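PDB 5FIG: CSP3 from Bacillus subtilis, which binds and stores large amounts of Cu(I) in the bacterial cytosol, protecting the cell against copper toxicity, and is seen here in its copper-free form. Local coordinates for the interface of chains A and B and the interface of chains A and C. Numbering follows the deposited sequence. Chains: chain A/B/C, CSP3.

Contact 1: the interface of chains A and B. Residues chain A 16-17, 20-21; chain B 2, 53-54, 57.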
# COMPACT_ATOMS: atom_id res chain seq x y z
N MET A 16 -9.87 -2.47 -8.93
CA MET A 16 -8.41 -2.22 -9.07
C MET A 16 -7.95 -2.45 -10.47
O MET A 16 -7.18 -1.66 -11.02
CB MET A 16 -7.66 -3.12 -8.12
CG MET A 16 -6.28 -2.79 -7.70
SD MET A 16 -5.76 -4.25 -6.74
CE MET A 16 -7.15 -4.58 -5.60
N LYS A 17 -8.32 -3.61 -11.04
CA LYS A 17 -7.92 -3.95 -12.40
C LYS A 17 -8.37 -2.89 -13.40
O LYS A 17 -7.58 -2.39 -14.16
CB LYS A 17 -8.54 -5.31 -12.79
CG LYS A 17 -8.26 -5.73 -14.19
CD LYS A 17 -8.90 -7.07 -14.51
CE LYS A 17 -8.59 -7.44 -15.93
NZ LYS A 17 -9.34 -8.62 -16.41
N ASN A 20 -6.53 0.56 -12.73
CA ASN A 20 -5.13 0.48 -13.16
C ASN A 20 -4.97 0.48 -14.67
O ASN A 20 -4.09 1.13 -15.22
CB ASN A 20 -4.42 -0.73 -12.53
CG ASN A 20 -4.07 -0.51 -11.07
OD1 ASN A 20 -3.81 0.61 -10.66
ND2 ASN A 20 -4.00 -1.61 -10.28
N HIS A 21 -5.85 -0.24 -15.33
CA HIS A 21 -5.90 -0.26 -16.82
C HIS A 21 -6.23 1.12 -17.37
O HIS A 21 -5.62 1.58 -18.32
CB HIS A 21 -6.95 -1.27 -17.30
CG HIS A 21 -6.51 -2.70 -17.28
ND1 HIS A 21 -5.37 -3.17 -16.62
CD2 HIS A 21 -7.10 -3.80 -17.82
CE1 HIS A 21 -5.27 -4.48 -16.78
NE2 HIS A 21 -6.30 -4.88 -17.53
N GLU B 2 -3.89 -7.45 -20.31
CA GLU B 2 -3.09 -8.41 -19.45
C GLU B 2 -2.64 -9.68 -20.19
O GLU B 2 -2.57 -10.76 -19.61
CB GLU B 2 -3.91 -8.81 -18.22
CG GLU B 2 -4.01 -7.70 -17.18
CD GLU B 2 -4.85 -8.07 -15.95
OE1 GLU B 2 -5.26 -9.26 -15.80
OE2 GLU B 2 -5.13 -7.15 -15.12
N VAL B 53 0.97 -6.65 -8.26
CA VAL B 53 -0.29 -6.56 -9.05
C VAL B 53 -0.45 -5.17 -9.65
O VAL B 53 -0.70 -5.01 -10.84
CB VAL B 53 -1.49 -6.98 -8.23
CG1 VAL B 53 -2.78 -6.67 -8.98
CG2 VAL B 53 -1.39 -8.48 -7.90
N LYS B 54 -0.29 -4.15 -8.80
CA LYS B 54 -0.40 -2.79 -9.30
C LYS B 54 0.62 -2.51 -10.41
O LYS B 54 0.28 -1.87 -11.40
CB LYS B 54 -0.26 -1.83 -8.14
CG LYS B 54 -0.49 -0.40 -8.52
CD LYS B 54 -0.10 0.58 -7.44
CE LYS B 54 -0.33 0.12 -6.01
NZ LYS B 54 -0.20 1.28 -5.08
N GLN B 57 -0.44 -4.23 -13.61
CA GLN B 57 -1.64 -3.65 -14.19
C GLN B 57 -1.43 -2.26 -14.78
O GLN B 57 -2.17 -1.86 -15.66
CB GLN B 57 -2.76 -3.62 -13.16
CG GLN B 57 -3.27 -5.03 -12.78
CD GLN B 57 -4.39 -5.01 -11.73
OE1 GLN B 57 -4.52 -4.08 -10.94
NE2 GLN B 57 -5.16 -6.09 -11.70

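Contact 2: the interface of chains A and C. Residues chain A 48, 51, 66, 69; chain C 47, 51, 66, 69.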
# COMPACT_ATOMS: atom_id res chain seq x y z
N ILE A 48 -7.06 2.38 -2.63
CA ILE A 48 -8.01 2.11 -1.55
C ILE A 48 -8.67 0.74 -1.71
O ILE A 48 -8.98 0.12 -0.71
CB ILE A 48 -9.07 3.25 -1.36
CG1 ILE A 48 -9.86 3.11 -0.05
CG2 ILE A 48 -10.08 3.29 -2.46
CD1 ILE A 48 -9.03 3.36 1.21
N LEU A 51 -6.32 -1.70 -0.21
CA LEU A 51 -6.44 -1.64 1.23
C LEU A 51 -7.69 -2.31 1.79
O LEU A 51 -7.67 -2.98 2.86
CB LEU A 51 -6.42 -0.17 1.71
CG LEU A 51 -6.45 0.03 3.25
CD1 LEU A 51 -5.14 -0.35 3.84
CD2 LEU A 51 -6.75 1.50 3.60
N ILE A 66 -13.15 1.14 6.52
CA ILE A 66 -12.33 1.15 5.31
C ILE A 66 -13.22 0.90 4.08
O ILE A 66 -13.08 1.59 3.05
CB ILE A 66 -11.14 0.19 5.42
CG1 ILE A 66 -10.16 0.71 6.48
CG2 ILE A 66 -10.48 -0.05 4.06
CD1 ILE A 66 -9.12 -0.31 6.92
N LEU A 69 -15.04 4.02 3.20
CA LEU A 69 -14.18 4.96 2.49
C LEU A 69 -14.02 4.53 1.03
O LEU A 69 -14.02 5.36 0.13
CB LEU A 69 -12.80 5.08 3.20
CG LEU A 69 -11.75 5.91 2.47
CD1 LEU A 69 -12.19 7.34 2.30
CD2 LEU A 69 -10.49 5.88 3.33
N ASP C 47 -0.95 1.30 8.62
CA ASP C 47 -1.40 1.32 7.20
C ASP C 47 -2.24 2.56 6.92
O ASP C 47 -2.03 3.21 5.89
CB ASP C 47 -2.14 0.04 6.83
CG ASP C 47 -1.21 -1.19 6.74
OD1 ASP C 47 0.07 -1.10 6.90
OD2 ASP C 47 -1.78 -2.29 6.60
N LEU C 51 -1.63 6.00 4.49
CA LEU C 51 -2.63 6.48 3.52
C LEU C 51 -2.92 7.94 3.72
O LEU C 51 -3.06 8.68 2.75
CB LEU C 51 -3.90 5.61 3.63
CG LEU C 51 -5.01 5.99 2.65
CD1 LEU C 51 -4.63 5.54 1.26
CD2 LEU C 51 -6.33 5.36 3.03
N ILE C 66 -10.13 10.77 4.97
CA ILE C 66 -9.06 9.84 5.31
C ILE C 66 -8.46 10.20 6.67
O ILE C 66 -8.27 9.33 7.51
CB ILE C 66 -8.01 9.78 4.20
CG1 ILE C 66 -8.66 9.11 2.97
CG2 ILE C 66 -6.76 9.05 4.65
CD1 ILE C 66 -7.88 9.25 1.69
N LEU C 69 -10.73 9.09 9.46
CA LEU C 69 -10.63 7.67 9.69
C LEU C 69 -9.35 7.33 10.43
O LEU C 69 -9.34 6.53 11.35
CB LEU C 69 -10.70 6.90 8.35
CG LEU C 69 -10.44 5.41 8.44
CD1 LEU C 69 -11.44 4.73 9.30
CD2 LEU C 69 -10.53 4.85 7.01

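Contact 1: the interface of chains A and B
A:Asn20 and B:Gln57 join two copies of CSP3 through their side-chain amides, at a helix-to-helix contact between four-helix bundles of the copper storage protein family. Helix 6-27 of chain A supplies its side of the patch; chain B brings the last turns of helix 36-57 and the N-terminal B:Glu2.

The polar link is a short hydrogen bond in which A:Asn20 ND2 donates to B:Gln57 OE1 at 2.6 Å. It is nearly straight, 168° at the hydrogen, and it lies in the carbonyl plane of the glutamine and almost exactly in the amide plane of the asparagine, although the two amides are turned 60° from each other. Asparagine suits the helix surface here because its short chain holds the N-H close to the backbone, while the longer glutamine spans the gap. B:Gln57 reaches across with CG anti to its own carbonyl carbon (chi1 -68°) and the chain extended beyond it. A leucine in its place would probably leave the A:Asn20 amide without this acceptor and free to turn.

Carbon contacts support the bond. The CB atoms of A:Asn20 and B:Gln57 meet at 3.4 Å, and the glutamine CD lies 3.8 Å from A:Lys17 CA, so its amide rests against the helix backbone. At the margin, B:Val53 CG1 approaches A:Met16 SD loosely, at 4.4 Å.

Charge and ring contacts form the other end. B:Glu2 places CG at the edge of the A:His21 imidazole, in the ring plane, 3.5 Å from CE1, with the carboxylate nearly perpendicular to the ring. The extended A:Lys17 lays its CG over one face of that ring and carries its CE to 3.8 Å from B:Glu2 CD. Its NZ stays 4.2 Å from B:Glu2 OE1, a spacing that probably gives electrostatic attraction rather than a direct ion pair.

Contact 2: the interface of chains A and C
A:Leu69 and C:Leu69 meet through their CD2 methyls, 3.8 Å apart, in a mainly aliphatic patch where two CSP3 four-helix bundles face each other about a two-fold axis. Each leucine pairs with its own symmetry mate, the two side chains slanting across one another.

The close-packed part has two clusters. In the first, A:Leu69 CD2 also touches C:Ile66 CG1 at 3.7 Å, the side chains crossing at about a right angle, while CD1 of the same leucine lies 4.0 Å from that CG1. Both methyls of A:Leu69 therefore face the isoleucine methylene from one side, CD2 more closely. In C:Ile66, chi1 of -68° sets CG1 anti to the carbonyl carbon, which presents that methylene to the leucine. The twin of this contact is slightly wider, with A:Ile66 CG1 4.2 Å from C:Leu69 CD2, and chain C hides little of the surface of A:Ile66. In the second cluster, C:Leu51 CD2 touches two neighbouring methyls of chain A, 3.8 Å from A:Ile48 CD1 and 3.9 Å from A:Leu51 CD2. A:Ile48 comes to it at about a right angle, whereas A:Leu51 and C:Leu51 meet at a slant. Both of these leucines carry CG opposite the backbone N (chi1 -177° in chain A), and CD2 does the touching on each. Leucine and isoleucine suit these places because their branched ends offer methyls to several neighbours with no polar group to satisfy.

The looser part lies at the side. C:Asp47 brings its CB to 4.3 Å from A:Leu51 CD1; its methylene borders the leucine while the carboxylate projects beyond, as befits an acidic residue at the rim of an apolar patch.

In the fold, C:Asp47, A:Ile48, A:Leu51 and C:Leu51 belong to helix 36-57 of their chains, and A:Ile66, C:Ile66, A:Leu69 and C:Leu69 to helix 63-81, so each bundle offers the outer surface of this neighbouring helix pair to its partner.

The centres of contact 1 and contact 2 are about 19 Å apart, and helix 36-57 takes part in both. Its final turns, including B:Val53, B:Lys54 and B:Gln57, serve contact 1, while C:Asp47, A:Ile48, A:Leu51 and C:Leu51, nearer its middle, serve contact 2. Helix 6-27 completes contact 1 and helix 63-81 completes contact 2. Each interface is two-fold symmetric, so one copy can hold two different neighbours at once, through a partly polar patch on one side and a mainly aliphatic patch on the other. That fits the deposited assembly of four copies, although the structure alone does not prove this tetramer to be the cellular form.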